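PDB 6JEB: beta-hexosaminidase Amuc_2018 from Akkermansia muciniphila, which hydrolyses terminal non-reducing N-acetylglucosamine and N-acetylgalactosamine residues from beta-N-acetylhexosaminides, including terminally unbranched N-glycans and chitobiose. Local coordinates for residues Ile6-Pro10 with Ala422-Ser427; Gln195-Ala199 with Met212-Thr216; Leu224-Lys229 with Trp264-Cys270; Leu372-Leu378 with Arg432-Phe437. All coordinates share one frame; numbering follows the deposited sequence.

Contact 1 (Ile6-Pro10 with Ala422-Ser427); sequences IIPEP and AEAGWS
Part of the seam between the N-terminal domain and the catalytic domain of this family 20 glycoside hydrolase is formed where P8 and E9, in the loop before strand 12-16, meet the C-terminal end of helix 417-426. P8, preceded by a cis peptide bond, sets its ring against the helix end: CG lies 3.4 Å from W426 CG, coming obliquely to the indole, and CB lies 3.5 Å from S427 OG. E9 N donates to E423 OE1 at 2.9 Å, with an N-H...O angle of 146°, and approaches from above the carboxylate plane. S427, the first residue to leave helical geometry, donates from OG to E9 O at 2.7 Å, in the carbonyl plane and on a lone pair. Its OG lies anti to the carbonyl carbon (chi1 -59°), which turns the hydroxyl toward the loop. W426 NE1 bonds D86. The carboxylates of E9 and E423 stay apart, their OE1 atoms 4.9 Å from each other; K440 forms salt bridges with both, and E423 OE2 bonds Y376 OH. That shared lysine probably offsets the repulsion of two like charges, while E9 N and E9 O are met by the side chains of E423 and S427, at the helix end and just past it.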
# COMPACT_ATOMS: atom_id res chain seq x y z
N ILE A 6 7.71 14.20 -16.58
CA ILE A 6 8.01 13.66 -15.26
C ILE A 6 6.70 13.35 -14.56
O ILE A 6 5.82 14.22 -14.45
CB ILE A 6 8.82 14.67 -14.43
CG1 ILE A 6 10.15 15.02 -15.13
CG2 ILE A 6 9.05 14.15 -13.01
CD1 ILE A 6 10.69 16.37 -14.71
N ILE A 7 6.56 12.11 -14.09
CA ILE A 7 5.45 11.70 -13.24
C ILE A 7 6.05 11.24 -11.92
O ILE A 7 6.89 10.34 -11.91
CB ILE A 7 4.60 10.57 -13.85
CG1 ILE A 7 4.02 11.01 -15.20
CG2 ILE A 7 3.48 10.17 -12.88
CD1 ILE A 7 3.42 9.86 -16.02
N PRO A 8 5.64 11.80 -10.78
CA PRO A 8 4.62 12.85 -10.64
C PRO A 8 5.06 14.23 -11.11
O PRO A 8 6.25 14.55 -11.09
CB PRO A 8 4.33 12.87 -9.13
CG PRO A 8 5.45 12.16 -8.49
CD PRO A 8 6.12 11.29 -9.48
N GLU A 9 4.09 15.03 -11.53
CA GLU A 9 4.39 16.39 -11.97
C GLU A 9 5.10 17.15 -10.86
O GLU A 9 4.61 17.19 -9.73
CB GLU A 9 3.10 17.12 -12.34
CG GLU A 9 3.32 18.51 -12.95
CD GLU A 9 4.04 18.46 -14.29
OE1 GLU A 9 4.05 17.39 -14.94
OE2 GLU A 9 4.60 19.50 -14.69
N PRO A 10 6.25 17.78 -11.14
CA PRO A 10 6.93 18.56 -10.11
C PRO A 10 6.11 19.76 -9.67
O PRO A 10 5.29 20.32 -10.42
CB PRO A 10 8.22 19.01 -10.80
CG PRO A 10 8.46 17.95 -11.85
CD PRO A 10 7.08 17.61 -12.35
N ALA A 422 0.41 8.02 -7.84
CA ALA A 422 1.66 8.70 -7.49
C ALA A 422 1.53 10.21 -7.64
O ALA A 422 1.99 10.97 -6.78
CB ALA A 422 2.81 8.17 -8.36
N GLU A 423 0.90 10.65 -8.73
CA GLU A 423 0.72 12.08 -8.95
C GLU A 423 -0.29 12.67 -7.97
O GLU A 423 -0.12 13.80 -7.51
CB GLU A 423 0.35 12.34 -10.42
CG GLU A 423 0.20 13.82 -10.76
CD GLU A 423 0.62 14.17 -12.18
OE1 GLU A 423 1.72 13.76 -12.60
OE2 GLU A 423 -0.15 14.86 -12.88
N ALA A 424 -1.33 11.91 -7.62
CA ALA A 424 -2.29 12.40 -6.62
C ALA A 424 -1.63 12.58 -5.25
O ALA A 424 -1.99 13.50 -4.50
CB ALA A 424 -3.47 11.43 -6.52
N GLY A 425 -0.69 11.70 -4.89
CA GLY A 425 -0.04 11.83 -3.60
C GLY A 425 1.03 12.89 -3.56
O GLY A 425 1.27 13.50 -2.51
N TRP A 426 1.70 13.14 -4.69
CA TRP A 426 2.86 14.02 -4.77
C TRP A 426 2.53 15.43 -5.24
O TRP A 426 3.02 16.41 -4.66
CB TRP A 426 3.90 13.41 -5.73
CG TRP A 426 5.13 14.27 -5.86
CD1 TRP A 426 5.25 15.43 -6.58
CD2 TRP A 426 6.39 14.07 -5.22
NE1 TRP A 426 6.51 15.96 -6.42
CE2 TRP A 426 7.23 15.14 -5.59
CE3 TRP A 426 6.90 13.08 -4.37
CZ2 TRP A 426 8.54 15.26 -5.13
CZ3 TRP A 426 8.21 13.19 -3.92
CH2 TRP A 426 9.02 14.28 -4.31
N SER A 427 1.76 15.56 -6.31
CA SER A 427 1.73 16.84 -7.01
C SER A 427 0.69 17.79 -6.41
O SER A 427 -0.45 17.38 -6.16
CB SER A 427 1.39 16.63 -8.48
OG SER A 427 2.35 15.79 -9.09

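Contact 2 (Gln195-Ala199 with Met212-Thr216); sequences QALHA and MNVRT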
# COMPACT_ATOMS: atom_id res chain seq x y z
N GLN A 195 -9.04 -16.96 8.54
CA GLN A 195 -9.32 -18.38 8.32
C GLN A 195 -8.04 -19.21 8.25
O GLN A 195 -8.02 -20.36 8.71
CB GLN A 195 -10.19 -18.61 7.08
CG GLN A 195 -10.62 -20.07 6.95
CD GLN A 195 -11.74 -20.27 5.95
OE1 GLN A 195 -12.57 -19.38 5.76
NE2 GLN A 195 -11.76 -21.43 5.30
N ALA A 196 -6.96 -18.65 7.70
CA ALA A 196 -5.72 -19.41 7.62
C ALA A 196 -5.15 -19.66 9.02
O ALA A 196 -4.72 -20.78 9.33
CB ALA A 196 -4.70 -18.70 6.72
N LEU A 197 -5.19 -18.64 9.88
CA LEU A 197 -4.76 -18.82 11.26
C LEU A 197 -5.63 -19.85 11.98
O LEU A 197 -5.12 -20.66 12.77
CB LEU A 197 -4.77 -17.48 11.99
CG LEU A 197 -4.28 -17.48 13.45
CD1 LEU A 197 -2.83 -17.96 13.55
CD2 LEU A 197 -4.44 -16.09 14.08
N HIS A 198 -6.94 -19.85 11.71
CA HIS A 198 -7.83 -20.83 12.33
C HIS A 198 -7.50 -22.25 11.86
O HIS A 198 -7.54 -23.19 12.66
CB HIS A 198 -9.30 -20.47 12.04
CG HIS A 198 -10.29 -21.22 12.88
ND1 HIS A 198 -11.36 -20.60 13.49
CD2 HIS A 198 -10.38 -22.54 13.20
CE1 HIS A 198 -12.06 -21.50 14.16
NE2 HIS A 198 -11.49 -22.68 14.01
N ALA A 199 -7.19 -22.42 10.58
CA ALA A 199 -6.81 -23.74 10.09
C ALA A 199 -5.60 -24.28 10.85
O ALA A 199 -5.55 -25.48 11.17
CB ALA A 199 -6.51 -23.67 8.59
N MET A 212 -11.23 -27.06 10.04
CA MET A 212 -11.13 -25.88 9.19
C MET A 212 -9.91 -25.97 8.29
O MET A 212 -8.82 -26.34 8.74
CB MET A 212 -10.97 -24.64 10.07
CG MET A 212 -10.84 -23.35 9.29
SD MET A 212 -12.44 -22.80 8.69
CE MET A 212 -13.24 -22.36 10.24
N ASN A 213 -10.09 -25.63 7.02
CA ASN A 213 -8.99 -25.55 6.07
C ASN A 213 -8.75 -24.10 5.70
O ASN A 213 -9.60 -23.23 5.89
CB ASN A 213 -9.31 -26.35 4.80
CG ASN A 213 -9.50 -27.82 5.08
OD1 ASN A 213 -8.73 -28.41 5.83
ND2 ASN A 213 -10.53 -28.41 4.49
N VAL A 214 -7.55 -23.84 5.17
CA VAL A 214 -7.27 -22.51 4.63
C VAL A 214 -8.26 -22.23 3.51
O VAL A 214 -8.60 -23.12 2.71
CB VAL A 214 -5.81 -22.44 4.16
CG1 VAL A 214 -5.50 -21.08 3.52
CG2 VAL A 214 -4.86 -22.72 5.33
N ARG A 215 -8.76 -21.00 3.46
CA ARG A 215 -9.85 -20.68 2.54
C ARG A 215 -9.37 -20.71 1.10
O ARG A 215 -8.26 -20.27 0.79
CB ARG A 215 -10.42 -19.30 2.88
CG ARG A 215 -11.86 -19.11 2.41
CD ARG A 215 -12.37 -17.73 2.78
NE ARG A 215 -13.73 -17.49 2.31
CZ ARG A 215 -14.83 -17.69 3.05
NH1 ARG A 215 -14.73 -18.15 4.29
NH2 ARG A 215 -16.03 -17.42 2.54
N THR A 216 -10.22 -21.23 0.21
CA THR A 216 -9.90 -21.32 -1.21
C THR A 216 -10.79 -20.45 -2.06
O THR A 216 -10.67 -20.46 -3.29
CB THR A 216 -9.99 -22.78 -1.70
OG1 THR A 216 -11.35 -23.22 -1.61
CG2 THR A 216 -9.09 -23.68 -0.86
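Hydrogen bonds from one side chain, Q195, carry the polar half of this contact between helix 195-200 and the loop that returns past it. NE2 donates to N213 O at 2.9 Å, nearly straight (172°) and within the amide plane. OE1 accepts from R215 NH1, also at 2.9 Å, in the plane of the guanidinium, although amide and guanidinium planes stand 81° apart. The reach comes from a chain extended beyond CG, which itself lies anti to the backbone N (chi1 -173°). With a leucine at Q195, N213 O and R215 NH1 would probably both lose their partner, leaving the arginine held on its other side through NE, which bonds A218 O.

CH-pi contact follows at H198: M212, in one of its two conformers, bends at chi2 and chi3, bringing CE over the centre of the imidazole, 4.0 Å from its centroid. F205 also stacks with that ring, and H198 NE2 accepts from K209 N.

Apolar packing is between small groups, with A199 CB 3.8 Å from V214 CG2 and A196 CB touching V214 CG1. Since the side chain of R215 lies about 7 Å from that of D130, in the charge relay system, the two-ended grip of Q195 is consistent with fixing the loop beside the active site.

Contact 3 (Leu224-Lys229 with Trp264-Cys270); sequences LVCPQK and WEKCPLC. With ZN (zinc ion), chain B.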
# COMPACT_ATOMS: atom_id res chain seq x y z
N LEU A 224 -13.26 -14.81 14.40
CA LEU A 224 -12.44 -13.83 15.09
C LEU A 224 -11.61 -14.53 16.18
O LEU A 224 -12.12 -15.41 16.88
CB LEU A 224 -13.30 -12.75 15.76
CG LEU A 224 -14.32 -12.01 14.88
CD1 LEU A 224 -14.90 -10.82 15.63
CD2 LEU A 224 -13.71 -11.55 13.57
N VAL A 225 -10.35 -14.11 16.32
CA VAL A 225 -9.59 -14.59 17.47
C VAL A 225 -10.32 -14.19 18.76
O VAL A 225 -11.01 -13.16 18.82
CB VAL A 225 -8.13 -14.08 17.48
CG1 VAL A 225 -7.33 -14.73 16.36
CG2 VAL A 225 -8.09 -12.54 17.38
N CYS A 226 -10.20 -15.04 19.78
CA CYS A 226 -10.91 -14.81 21.03
C CYS A 226 -10.01 -14.02 21.98
O CYS A 226 -8.97 -14.54 22.41
CB CYS A 226 -11.30 -16.13 21.67
SG CYS A 226 -12.20 -15.88 23.23
N PRO A 227 -10.36 -12.78 22.34
CA PRO A 227 -9.49 -12.00 23.23
C PRO A 227 -9.35 -12.59 24.62
O PRO A 227 -8.48 -12.12 25.38
CB PRO A 227 -10.17 -10.62 23.29
CG PRO A 227 -11.04 -10.57 22.07
CD PRO A 227 -11.51 -11.99 21.86
N GLN A 228 -10.16 -13.57 24.99
CA GLN A 228 -10.08 -14.12 26.34
C GLN A 228 -9.02 -15.20 26.48
O GLN A 228 -8.76 -15.65 27.60
CB GLN A 228 -11.43 -14.71 26.77
CG GLN A 228 -12.64 -13.87 26.36
CD GLN A 228 -12.44 -12.37 26.52
OE1 GLN A 228 -11.76 -11.90 27.44
NE2 GLN A 228 -13.04 -11.61 25.62
N LYS A 229 -8.39 -15.61 25.39
CA LYS A 229 -7.49 -16.76 25.43
C LYS A 229 -6.05 -16.30 25.58
O LYS A 229 -5.57 -15.52 24.74
CB LYS A 229 -7.66 -17.59 24.17
CG LYS A 229 -9.10 -18.08 24.01
CD LYS A 229 -9.15 -19.42 23.33
CE LYS A 229 -10.57 -19.95 23.26
NZ LYS A 229 -10.67 -21.17 22.41
N TRP A 264 -18.14 -13.30 18.57
CA TRP A 264 -17.84 -12.72 19.88
C TRP A 264 -19.10 -12.61 20.73
O TRP A 264 -19.06 -12.88 21.94
CB TRP A 264 -17.22 -11.33 19.72
CG TRP A 264 -15.75 -11.32 19.44
CD1 TRP A 264 -14.92 -12.41 19.27
CD2 TRP A 264 -14.91 -10.17 19.32
NE1 TRP A 264 -13.63 -11.99 19.04
CE2 TRP A 264 -13.60 -10.62 19.07
CE3 TRP A 264 -15.14 -8.79 19.41
CZ2 TRP A 264 -12.52 -9.74 18.90
CZ3 TRP A 264 -14.08 -7.92 19.25
CH2 TRP A 264 -12.78 -8.40 18.99
N GLU A 265 -20.21 -12.19 20.12
CA GLU A 265 -21.46 -12.08 20.88
C GLU A 265 -21.85 -13.43 21.48
O GLU A 265 -22.30 -13.49 22.63
CB GLU A 265 -22.58 -11.54 19.99
CG GLU A 265 -23.83 -11.11 20.78
CD GLU A 265 -24.70 -12.28 21.21
OE1 GLU A 265 -24.78 -13.27 20.46
OE2 GLU A 265 -25.28 -12.21 22.32
N LYS A 266 -21.68 -14.51 20.71
CA LYS A 266 -22.11 -15.84 21.13
C LYS A 266 -21.10 -16.57 22.00
O LYS A 266 -21.48 -17.50 22.72
CB LYS A 266 -22.39 -16.71 19.90
CG LYS A 266 -23.60 -16.29 19.11
CD LYS A 266 -23.78 -17.15 17.88
CE LYS A 266 -25.01 -16.69 17.10
NZ LYS A 266 -25.21 -17.49 15.85
N CYS A 267 -19.83 -16.17 21.94
CA CYS A 267 -18.77 -16.91 22.63
C CYS A 267 -19.03 -16.96 24.13
O CYS A 267 -19.24 -15.91 24.76
CB CYS A 267 -17.43 -16.22 22.37
SG CYS A 267 -16.06 -16.91 23.33
N PRO A 268 -19.00 -18.15 24.75
CA PRO A 268 -19.24 -18.21 26.20
C PRO A 268 -18.16 -17.53 27.01
O PRO A 268 -18.45 -17.03 28.11
CB PRO A 268 -19.32 -19.72 26.48
CG PRO A 268 -18.55 -20.35 25.36
CD PRO A 268 -18.83 -19.48 24.16
N LEU A 269 -16.92 -17.49 26.51
CA LEU A 269 -15.86 -16.77 27.22
C LEU A 269 -16.04 -15.26 27.07
O LEU A 269 -15.93 -14.51 28.05
CB LEU A 269 -14.49 -17.18 26.69
CG LEU A 269 -14.14 -18.66 26.82
CD1 LEU A 269 -12.77 -18.91 26.22
CD2 LEU A 269 -14.20 -19.12 28.27
N CYS A 270 -16.29 -14.80 25.84
CA CYS A 270 -16.44 -13.36 25.62
C CYS A 270 -17.67 -12.80 26.31
O CYS A 270 -17.65 -11.65 26.78
CB CYS A 270 -16.47 -13.05 24.12
SG CYS A 270 -14.88 -13.31 23.28
ZN ZN B . -14.40 -15.49 22.50
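Three cysteines of a four-cysteine zinc site join the loop 224-229 to segment 264-270, which holds the end of helix 262-266, a break at C267 and the start of helix 268-277: C226 SG and C267 SG each bind the zinc ion at 2.3 Å and C270 SG at 2.4 Å, with C206 completing the set. C267 and C270 form a CxxC pair. C267 is the N-cap of the second helix, and its sulfur also accepts from C270 N, so one thiolate serves both metal and helix end. Peptide N-H donors around the site, including Q228 N to C226 SG, would be expected to ease the negative charge gathered on the sulfurs.

The tight part lies at W264, whose indole is sandwiched. L224 CD1 sits over the five-membered ring, 3.6 Å from its centroid and 8° off the normal, while P227 CG covers the opposite face toward the rim, 3.6 Å from W264 CZ2. At the edge, NE1 donates to V225 O at 2.9 Å, close to the ring plane. A serine in place of W264 would probably open a gap between L224 and P227 and leave V225 O without this donor.

Packing thins toward solvent at L269, an exposed residue. Its CB rests near Q228 CG, and its CD1 touches K229 CE in one of two lysine conformers, whose NZ bonds F205 O and E203 O. Between the two sides Q228, its chain bent at chi2 (-41°), turns its amide to a zinc-bound sulfur: NE2 points at C270 SG, 3.4 Å away at 173°, with the sulfur lying in the amide plane.

Contact 4 (Leu372-Leu378 with Arg432-Phe437); sequences LQKCYDL and RSWENF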
# COMPACT_ATOMS: atom_id res chain seq x y z
N LEU A 372 -8.34 4.64 -15.66
CA LEU A 372 -7.22 5.53 -15.39
C LEU A 372 -7.69 6.96 -15.19
O LEU A 372 -7.22 7.66 -14.29
CB LEU A 372 -6.22 5.45 -16.55
CG LEU A 372 -5.01 6.36 -16.43
CD1 LEU A 372 -4.17 5.96 -15.21
CD2 LEU A 372 -4.21 6.28 -17.71
N GLN A 373 -8.65 7.41 -16.01
CA GLN A 373 -9.16 8.77 -15.87
C GLN A 373 -9.88 8.96 -14.54
O GLN A 373 -9.73 10.01 -13.89
CB GLN A 373 -10.09 9.11 -17.04
CG GLN A 373 -10.50 10.56 -17.08
CD GLN A 373 -11.16 10.95 -18.39
OE1 GLN A 373 -11.26 10.15 -19.31
NE2 GLN A 373 -11.59 12.20 -18.48
N LYS A 374 -10.67 7.97 -14.11
CA LYS A 374 -11.33 8.05 -12.81
C LYS A 374 -10.30 8.13 -11.70
O LYS A 374 -10.41 8.96 -10.78
CB LYS A 374 -12.22 6.82 -12.61
CG LYS A 374 -12.77 6.67 -11.20
CD LYS A 374 -13.68 7.84 -10.84
CE LYS A 374 -14.36 7.60 -9.51
NZ LYS A 374 -15.42 8.61 -9.24
N CYS A 375 -9.29 7.26 -11.76
CA CYS A 375 -8.23 7.28 -10.77
C CYS A 375 -7.59 8.66 -10.67
O CYS A 375 -7.39 9.19 -9.56
CB CYS A 375 -7.20 6.22 -11.17
SG CYS A 375 -5.95 5.92 -9.97
N TYR A 376 -7.26 9.27 -11.82
CA TYR A 376 -6.62 10.58 -11.82
C TYR A 376 -7.51 11.67 -11.23
O TYR A 376 -7.00 12.71 -10.80
CB TYR A 376 -6.12 10.95 -13.23
CG TYR A 376 -5.18 12.12 -13.14
CD1 TYR A 376 -3.85 11.92 -12.80
CD2 TYR A 376 -5.63 13.43 -13.30
CE1 TYR A 376 -2.99 12.98 -12.63
CE2 TYR A 376 -4.77 14.50 -13.14
CZ TYR A 376 -3.45 14.27 -12.81
OH TYR A 376 -2.59 15.33 -12.64
N ASP A 377 -8.83 11.45 -11.19
CA ASP A 377 -9.70 12.46 -10.60
C ASP A 377 -9.54 12.57 -9.09
O ASP A 377 -10.12 13.48 -8.50
CB ASP A 377 -11.15 12.19 -10.98
CG ASP A 377 -12.02 13.42 -10.87
OD1 ASP A 377 -11.65 14.48 -11.42
OD2 ASP A 377 -13.09 13.34 -10.22
N LEU A 378 -8.76 11.69 -8.46
CA LEU A 378 -8.63 11.69 -7.01
C LEU A 378 -7.86 12.92 -6.52
O LEU A 378 -6.71 13.14 -6.91
CB LEU A 378 -7.91 10.43 -6.54
CG LEU A 378 -7.63 10.39 -5.04
CD1 LEU A 378 -8.93 10.34 -4.24
CD2 LEU A 378 -6.74 9.20 -4.71
N ARG A 432 -1.69 19.91 -11.50
CA ARG A 432 -2.32 18.69 -11.96
C ARG A 432 -3.36 18.98 -13.03
O ARG A 432 -4.12 19.95 -12.93
CB ARG A 432 -2.97 17.95 -10.79
CG ARG A 432 -1.95 17.32 -9.86
CD ARG A 432 -2.61 16.48 -8.79
NE ARG A 432 -3.40 15.38 -9.37
CZ ARG A 432 -4.31 14.68 -8.71
NH1 ARG A 432 -4.55 14.95 -7.43
NH2 ARG A 432 -4.98 13.71 -9.33
N SER A 433 -3.38 18.15 -14.07
CA SER A 433 -4.45 18.16 -15.06
C SER A 433 -4.44 16.82 -15.78
O SER A 433 -3.38 16.23 -16.01
CB SER A 433 -4.33 19.32 -16.06
OG SER A 433 -3.43 19.03 -17.11
N TRP A 434 -5.64 16.34 -16.12
CA TRP A 434 -5.74 15.09 -16.85
C TRP A 434 -5.02 15.17 -18.19
O TRP A 434 -4.29 14.25 -18.58
CB TRP A 434 -7.20 14.71 -17.04
CG TRP A 434 -7.42 13.59 -18.01
CD1 TRP A 434 -8.07 13.65 -19.21
CD2 TRP A 434 -6.95 12.23 -17.88
NE1 TRP A 434 -8.05 12.43 -19.82
CE2 TRP A 434 -7.38 11.54 -19.03
CE3 TRP A 434 -6.23 11.54 -16.90
CZ2 TRP A 434 -7.10 10.18 -19.24
CZ3 TRP A 434 -5.96 10.19 -17.11
CH2 TRP A 434 -6.39 9.53 -18.27
N GLU A 435 -5.18 16.30 -18.90
CA GLU A 435 -4.54 16.44 -20.21
C GLU A 435 -3.03 16.31 -20.11
O GLU A 435 -2.40 15.60 -20.90
CB GLU A 435 -4.94 17.77 -20.85
CG GLU A 435 -6.39 17.81 -21.30
CD GLU A 435 -6.73 16.70 -22.28
OE1 GLU A 435 -5.92 16.46 -23.20
OE2 GLU A 435 -7.79 16.06 -22.11
N ASN A 436 -2.42 17.00 -19.14
CA ASN A 436 -0.97 16.91 -19.00
C ASN A 436 -0.54 15.51 -18.57
O ASN A 436 0.44 14.97 -19.09
CB ASN A 436 -0.46 17.96 -18.01
CG ASN A 436 1.05 18.08 -18.05
OD1 ASN A 436 1.63 18.35 -19.11
ND2 ASN A 436 1.70 17.90 -16.90
N PHE A 437 -1.26 14.92 -17.62
CA PHE A 437 -0.91 13.58 -17.17
C PHE A 437 -0.98 12.58 -18.32
O PHE A 437 -0.07 11.76 -18.50
CB PHE A 437 -1.83 13.15 -16.02
CG PHE A 437 -1.61 11.72 -15.59
CD1 PHE A 437 -0.57 11.39 -14.73
CD2 PHE A 437 -2.44 10.71 -16.06
CE1 PHE A 437 -0.37 10.07 -14.33
CE2 PHE A 437 -2.25 9.40 -15.68
CZ PHE A 437 -1.21 9.07 -14.81
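Y376 enters the gap between its own short helix, 372-376, and the start of helix 434-452, its CG anti to the backbone N (chi1 -166°), and meets a different group on each face. On one, F437 forms an offset stack with centroids 4.6 Å apart and planes inclined at 25°, and F437 CB adds a CH-pi contact. Over the opposite face R432 NH2 lies above the ring centre, a cation-pi arrangement with CZ 4.5 Å from the centroid, although the guanidinium stands nearly upright on the ring. R432 is bent at chi3 (60°), folding its end back so that NH1 and NH2 both donate to L378 O, at 2.9 and 3.0 Å; NE makes a weak bond to Y376 OH, whose stronger partner is E423.

Q373 lies across one face of the W434 indole: the extended glutamine places CG over the ring and its amide stacks almost parallel to it. L372 CG comes in at the indole edge, 3.9 Å from W434 CH2. S433 caps the helix, its OG accepting from N436 N at 3.0 Å. The whole is aromatic packing between two helix ends, completed by an arginine-to-carbonyl grip in the loops beside them, on the outside of the family 20 TIM barrel.

Overall arrangement
Contacts 1 and 4 form one neighbourhood, their centres about 11 Å apart: contact 1 uses helix 417-426 and contact 4 the following helix 434-452, and E423 of one probably hydrogen-bonds Y376 of the other. Contacts 2 and 3 lie across the chain's centre, about 18 Å apart between centres, meeting where L197 touches V225; three of their four segments lie between strands 183-187 and 251-253, the fourth just after. Contacts 1 and 3 are largely buried, yet differ: a domain seam using a proline, an indole and hydrogen bonds to backbone groups, against a metal site in a contact centred about 31 Å from the chain's centre. Contacts 2 and 4 are partly buried, one relying on a glutamine amide, the other on stacked aromatics.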